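Local coordinates for Trm112p-like protein (Encephalitozoon cuniculi, PDB 3Q87) that binds zinc and probably activates its methyltransferase partner Mtq2, with which it forms the complex that methylates the translation termination factor eRF1, at residues A[25-30]-A[61-66]; A[38-43]-A[89-94]. One frame throughout, in Å; residues are numbered along the deposited sequence.

In the fold
From the N terminus the chain first passes the zinc ligands Cys11 and Cys14, then forms strands 20-24 and 26-29. Contact 1 joins strand 26-29 to the loop after helix 42-59, closing a 30-residue excursion that contains that helix. Contact 2 starts inside that excursion, at 38-43, and ends beyond it, at 89-94, so the two closures cross rather than nest. Its own loop takes in most of helix 42-59, helix 70-78 and the first part of helix 84-91. The contacts meet where strands 26-29 and 93-96 pair. Contact 1 ties the interhelical loop to this two-stranded sheet; contact 2 ties the lead-in of helix 42-59 to the end of helix 84-91.

Contact 1: residues A[25-30]-A[61-66]; sequences EKAESN and RDFHGR
Phe63 meets strand 26-29 largely through the strand's backbone: its ring atom CE1 lies 3.3 Å from Ala27 O. Farther round the ring, Phe63 CZ comes 3.8 Å from Ser29 N, which sits at the ring edge, near its plane. The aromatic group thus runs beside successive peptide units, and its apolar contact with a side chain is made by Ala27, whose CB is 3.8 Å from Phe63 CD1. The CG of Phe63 is anti to its own backbone N (chi1 171°), which starts the ring out toward the strand. One face of that ring is covered from within its own loop, where Gly65 N stands 3.3 Å above the plane, over the centre. A CB on Gly65 would fall 2.3 Å from Phe63 CZ, so this close fold depends on the missing side chain.

Strand alternation sorts the rest. Ala27 and Ser29 turn their CB atoms toward the loop, whereas Lys26 and Glu28 turn theirs away and form a salt bridge, its hydrogen bond weak, with Lys26 NZ 3.4 Å from Glu28 OE2. Glu25 and Lys26 both face Glu97, a classic beta bulge. At the other end of the strand, Arg66 reaches forward with a chain bent at chi3 (-67°), and its NH2 lies 2.8 Å from Asn30 O. Ser29 CB lies 3.9 Å from the same NH2. Arg66 NE gives a weak hydrogen bond to Gly92 O, while Phe63 packs on Ile93 of the neighbouring strand.

The irregular loop between helices 42-59 and 70-78 thus lays Phe63 against the antiparallel pair of strands 26-29 and 93-96.

Contact 2: residues A[38-43]-A[89-94]; sequences KIFNKH and FLFGID
The Phe91 ring has Lys38 CB over the centre of one face, 3.7 Å from the centroid and only 5° off the ring normal, a CH-pi contact; at its edge, in plane, Ile39 O lies 3.5 Å from Phe91 CZ. Phe91 also stacks with Phe4. The Phe40 ring is covered on one face from within its own segment by Lys42 CG, 3.4 Å above the plane and displaced from the centre toward the ring's margin.

Lys38 and Phe91 run antiparallel, side chain against side chain, and the aliphatic part of the lysine follows the ring: after CB, CG lies over the same face, and CD arrives 3.5 Å from Phe91 CB. Bends at chi3 and chi4 then lead the amino end away, so that methylene groups, not the charge, make the contact. Phe40 meets Phe91 at an oblique angle, with its CB 3.9 Å from Phe91 CE2. Its CG sits between the backbone N and the carbonyl carbon (chi1 70°), and the side chain crosses Leu90 at about a right angle, bringing Phe40 CD2 to 3.7 Å from Leu90 CD1.

The interface with the methyltransferase passes alongside: Thr46 of that chain packs on Phe91 and hydrogen-bonds through OG1 with Ile39 N. Within the chain, Phe40 rests on Ile86 and Lys87 of helix 84-91, and Leu90 on Phe45 and Leu56 of helix 42-59. The contact therefore joins the lead-in to helix 42-59 with the C-terminal part of helix 84-91, just before strand 93-96.

Contact 1: residues A[25-30]-A[61-66]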
loop_
_atom_site.group_PDB
_atom_site.type_symbol
_atom_site.label_atom_id
_atom_site.label_comp_id
_atom_site.label_asym_id
_atom_site.label_seq_id
_atom_site.Cartn_x
_atom_site.Cartn_y
_atom_site.Cartn_z
ATOM N N GLU A 25 -17.290 -0.663 13.633
ATOM C CA GLU A 25 -17.809 -1.474 14.724
ATOM C C GLU A 25 -16.938 -1.296 15.968
ATOM O O GLU A 25 -17.432 -0.947 17.040
ATOM C CB GLU A 25 -17.918 -2.947 14.341
ATOM C CG GLU A 25 -18.787 -3.752 15.302
ATOM C CD GLU A 25 -20.174 -3.137 15.497
ATOM O OE1 GLU A 25 -20.945 -3.077 14.510
ATOM O OE2 GLU A 25 -20.496 -2.719 16.636
ATOM N N LYS A 26 -15.636 -1.519 15.841
ATOM C CA LYS A 26 -14.772 -1.203 16.967
ATOM C C LYS A 26 -13.406 -0.637 16.591
ATOM O O LYS A 26 -12.801 -1.030 15.589
ATOM C CB LYS A 26 -14.653 -2.385 17.930
ATOM C CG LYS A 26 -13.922 -3.575 17.393
ATOM C CD LYS A 26 -13.394 -4.435 18.536
ATOM C CE LYS A 26 -12.452 -3.653 19.454
ATOM N NZ LYS A 26 -11.529 -4.563 20.213
ATOM N N ALA A 27 -12.945 0.299 17.417
ATOM C CA ALA A 27 -11.703 1.021 17.190
ATOM C C ALA A 27 -10.929 1.149 18.491
ATOM O O ALA A 27 -11.526 1.290 19.554
ATOM C CB ALA A 27 -11.999 2.402 16.640
ATOM N N GLU A 28 -9.602 1.114 18.397
ATOM C CA GLU A 28 -8.734 1.260 19.559
ATOM C C GLU A 28 -7.812 2.455 19.371
ATOM O O GLU A 28 -7.519 2.859 18.245
ATOM C CB GLU A 28 -7.918 -0.016 19.780
ATOM C CG GLU A 28 -8.776 -1.234 20.119
ATOM C CD GLU A 28 -7.975 -2.522 20.259
ATOM O OE1 GLU A 28 -6.876 -2.615 19.669
ATOM O OE2 GLU A 28 -8.454 -3.449 20.952
ATOM N N SER A 29 -7.374 3.053 20.471
ATOM C CA SER A 29 -6.433 4.154 20.363
ATOM C C SER A 29 -5.045 3.548 20.194
ATOM O O SER A 29 -4.773 2.455 20.692
ATOM C CB SER A 29 -6.495 5.067 21.590
ATOM O OG SER A 29 -5.757 4.516 22.666
ATOM N N ASN A 30 -4.188 4.245 19.454
ATOM C CA ASN A 30 -2.825 3.792 19.199
ATOM C C ASN A 30 -1.858 4.913 19.530
ATOM O O ASN A 30 -2.141 6.083 19.258
ATOM C CB ASN A 30 -2.636 3.375 17.728
ATOM C CG ASN A 30 -2.889 1.892 17.491
ATOM O OD1 ASN A 30 -3.494 1.204 18.316
ATOM N ND2 ASN A 30 -2.427 1.393 16.350
ATOM N N ARG A 61 -17.831 8.783 15.876
ATOM C CA ARG A 61 -18.447 9.573 16.949
ATOM C C ARG A 61 -18.666 8.787 18.250
ATOM O O ARG A 61 -18.663 9.364 19.341
ATOM C CB ARG A 61 -19.747 10.233 16.471
ATOM C CG ARG A 61 -20.863 9.255 16.155
ATOM C CD ARG A 61 -22.049 9.958 15.519
ATOM N NE ARG A 61 -23.131 9.023 15.226
ATOM C CZ ARG A 61 -23.224 8.309 14.107
ATOM N NH1 ARG A 61 -22.295 8.422 13.164
ATOM N NH2 ARG A 61 -24.246 7.482 13.927
ATOM N N ASP A 62 -18.838 7.475 18.131
ATOM C CA ASP A 62 -18.954 6.608 19.298
ATOM C C ASP A 62 -17.593 6.131 19.829
ATOM O O ASP A 62 -17.523 5.310 20.747
ATOM C CB ASP A 62 -19.847 5.411 18.984
ATOM C CG ASP A 62 -21.313 5.781 18.932
ATOM O OD1 ASP A 62 -22.152 4.876 18.714
ATOM O OD2 ASP A 62 -21.626 6.981 19.111
ATOM N N PHE A 63 -16.512 6.637 19.249
ATOM C CA PHE A 63 -15.181 6.344 19.766
ATOM C C PHE A 63 -14.593 7.567 20.458
ATOM O O PHE A 63 -14.430 8.618 19.849
ATOM C CB PHE A 63 -14.254 5.882 18.647
ATOM C CG PHE A 63 -12.816 5.759 19.067
ATOM C CD1 PHE A 63 -12.358 4.607 19.693
ATOM C CD2 PHE A 63 -11.918 6.789 18.828
ATOM C CE1 PHE A 63 -11.029 4.482 20.073
ATOM C CE2 PHE A 63 -10.588 6.672 19.202
ATOM C CZ PHE A 63 -10.143 5.516 19.825
ATOM N N HIS A 64 -14.256 7.421 21.731
ATOM C CA HIS A 64 -13.817 8.566 22.514
ATOM C C HIS A 64 -12.339 8.518 22.885
ATOM O O HIS A 64 -11.866 9.342 23.664
ATOM C CB HIS A 64 -14.693 8.701 23.756
ATOM C CG HIS A 64 -16.141 8.452 23.482
ATOM N ND1 HIS A 64 -16.956 9.390 22.884
ATOM C CD2 HIS A 64 -16.913 7.359 23.692
ATOM C CE1 HIS A 64 -18.172 8.891 22.753
ATOM N NE2 HIS A 64 -18.174 7.660 23.236
ATOM N N GLY A 65 -11.609 7.568 22.311
ATOM C CA GLY A 65 -10.190 7.431 22.595
ATOM C C GLY A 65 -9.387 8.612 22.093
ATOM O O GLY A 65 -8.313 8.920 22.615
ATOM N N ARG A 66 -9.912 9.267 21.064
ATOM C CA ARG A 66 -9.283 10.446 20.490
ATOM C C ARG A 66 -10.382 11.270 19.826
ATOM O O ARG A 66 -11.438 10.735 19.496
ATOM C CB ARG A 66 -8.221 10.035 19.478
ATOM C CG ARG A 66 -6.979 10.902 19.502
ATOM C CD ARG A 66 -5.854 10.268 18.708
ATOM N NE ARG A 66 -5.359 9.036 19.322
ATOM C CZ ARG A 66 -4.267 8.960 20.080
ATOM N NH1 ARG A 66 -3.550 10.048 20.330
ATOM N NH2 ARG A 66 -3.890 7.792 20.588
#

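Contact 2: residues A[38-43]-A[89-94]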
loop_
_atom_site.group_PDB
_atom_site.type_symbol
_atom_site.label_atom_id
_atom_site.label_comp_id
_atom_site.label_asym_id
_atom_site.label_seq_id
_atom_site.Cartn_x
_atom_site.Cartn_y
_atom_site.Cartn_z
ATOM N N LYS A 38 5.273 9.847 9.925
ATOM C CA LYS A 38 3.837 9.938 9.714
ATOM C C LYS A 38 3.558 10.929 8.610
ATOM O O LYS A 38 3.270 12.089 8.867
ATOM C CB LYS A 38 3.126 10.397 10.993
ATOM C CG LYS A 38 2.953 9.312 12.046
ATOM C CD LYS A 38 2.179 9.824 13.261
ATOM C CE LYS A 38 3.106 10.389 14.311
ATOM N NZ LYS A 38 3.856 9.299 15.004
ATOM N N ILE A 39 3.652 10.470 7.374
ATOM C CA ILE A 39 3.331 11.302 6.238
ATOM C C ILE A 39 1.941 10.929 5.720
ATOM O O ILE A 39 1.633 9.744 5.566
ATOM C CB ILE A 39 4.368 11.093 5.147
ATOM C CG1 ILE A 39 5.763 11.337 5.726
ATOM C CG2 ILE A 39 4.112 12.008 3.971
ATOM C CD1 ILE A 39 6.849 11.149 4.734
ATOM N N PHE A 40 1.096 11.932 5.488
ATOM C CA PHE A 40 -0.212 11.696 4.860
ATOM C C PHE A 40 -0.516 12.628 3.685
ATOM O O PHE A 40 0.175 13.622 3.465
ATOM C CB PHE A 40 -1.343 11.710 5.899
ATOM C CG PHE A 40 -1.643 13.073 6.481
ATOM C CD1 PHE A 40 -0.771 13.671 7.391
ATOM C CD2 PHE A 40 -2.822 13.734 6.156
ATOM C CE1 PHE A 40 -1.055 14.921 7.945
ATOM C CE2 PHE A 40 -3.119 14.988 6.712
ATOM C CZ PHE A 40 -2.231 15.577 7.605
ATOM N N ASN A 41 -1.543 12.280 2.916
ATOM C CA ASN A 41 -1.938 13.034 1.731
ATOM C C ASN A 41 -2.872 14.172 2.115
ATOM O O ASN A 41 -4.104 14.066 2.016
ATOM C CB ASN A 41 -2.596 12.094 0.727
ATOM C CG ASN A 41 -1.751 10.870 0.471
ATOM O OD1 ASN A 41 -0.766 10.931 -0.264
ATOM N ND2 ASN A 41 -2.107 9.758 1.106
ATOM N N LYS A 42 -2.259 15.256 2.578
ATOM C CA LYS A 42 -2.986 16.382 3.148
ATOM C C LYS A 42 -4.148 16.861 2.278
ATOM O O LYS A 42 -5.251 17.050 2.779
ATOM C CB LYS A 42 -2.019 17.518 3.477
ATOM C CG LYS A 42 -1.190 17.229 4.708
ATOM C CD LYS A 42 -0.158 18.306 4.979
ATOM C CE LYS A 42 0.410 18.138 6.378
ATOM N NZ LYS A 42 1.225 19.302 6.811
ATOM N N HIS A 43 -3.911 17.027 0.982
ATOM C CA HIS A 43 -4.952 17.503 0.083
ATOM C C HIS A 43 -6.228 16.648 0.121
ATOM O O HIS A 43 -7.337 17.161 -0.103
ATOM C CB HIS A 43 -4.426 17.601 -1.346
ATOM C CG HIS A 43 -4.251 16.276 -2.017
ATOM N ND1 HIS A 43 -5.112 15.820 -2.992
ATOM C CD2 HIS A 43 -3.315 15.310 -1.857
ATOM C CE1 HIS A 43 -4.715 14.630 -3.404
ATOM N NE2 HIS A 43 -3.627 14.296 -2.730
ATOM N N PHE A 89 -5.192 12.249 15.084
ATOM C CA PHE A 89 -6.449 11.586 14.766
ATOM C C PHE A 89 -6.231 10.523 13.680
ATOM O O PHE A 89 -6.738 9.411 13.780
ATOM C CB PHE A 89 -7.483 12.628 14.313
ATOM C CG PHE A 89 -8.867 12.072 14.070
ATOM C CD1 PHE A 89 -9.728 11.822 15.127
ATOM C CD2 PHE A 89 -9.321 11.845 12.772
ATOM C CE1 PHE A 89 -11.010 11.332 14.905
ATOM C CE2 PHE A 89 -10.602 11.358 12.538
ATOM C CZ PHE A 89 -11.448 11.098 13.609
ATOM N N LEU A 90 -5.450 10.861 12.665
ATOM C CA LEU A 90 -5.339 9.997 11.486
ATOM C C LEU A 90 -4.378 8.823 11.700
ATOM O O LEU A 90 -4.484 7.789 11.036
ATOM C CB LEU A 90 -4.945 10.819 10.258
ATOM C CG LEU A 90 -5.982 11.828 9.738
ATOM C CD1 LEU A 90 -5.430 12.656 8.584
ATOM C CD2 LEU A 90 -7.285 11.142 9.313
ATOM N N PHE A 91 -3.449 8.983 12.637
ATOM C CA PHE A 91 -2.447 7.962 12.899
ATOM C C PHE A 91 -2.635 7.355 14.269
ATOM O O PHE A 91 -2.067 6.312 14.572
ATOM C CB PHE A 91 -1.035 8.548 12.788
ATOM C CG PHE A 91 -0.590 8.795 11.375
ATOM C CD1 PHE A 91 0.086 7.811 10.662
ATOM C CD2 PHE A 91 -0.856 10.008 10.751
ATOM C CE1 PHE A 91 0.487 8.033 9.353
ATOM C CE2 PHE A 91 -0.461 10.234 9.442
ATOM C CZ PHE A 91 0.215 9.247 8.744
ATOM N N GLY A 92 -3.429 8.019 15.103
ATOM C CA GLY A 92 -3.560 7.627 16.493
ATOM C C GLY A 92 -4.787 6.790 16.786
ATOM O O GLY A 92 -5.080 6.489 17.940
ATOM N N ILE A 93 -5.510 6.414 15.738
ATOM C CA ILE A 93 -6.655 5.530 15.889
ATOM C C ILE A 93 -6.529 4.353 14.944
ATOM O O ILE A 93 -6.096 4.512 13.809
ATOM C CB ILE A 93 -7.969 6.245 15.547
ATOM C CG1 ILE A 93 -8.164 7.475 16.437
ATOM C CG2 ILE A 93 -9.142 5.283 15.684
ATOM C CD1 ILE A 93 -9.400 8.285 16.082
ATOM N N ASP A 94 -6.949 3.183 15.404
ATOM C CA ASP A 94 -6.959 2.003 14.562
ATOM C C ASP A 94 -8.335 1.340 14.567
ATOM O O ASP A 94 -8.817 0.884 15.611
ATOM C CB ASP A 94 -5.902 1.010 15.041
ATOM C CG ASP A 94 -5.853 -0.236 14.183
ATOM O OD1 ASP A 94 -5.691 -0.096 12.945
ATOM O OD2 ASP A 94 -5.970 -1.350 14.743
#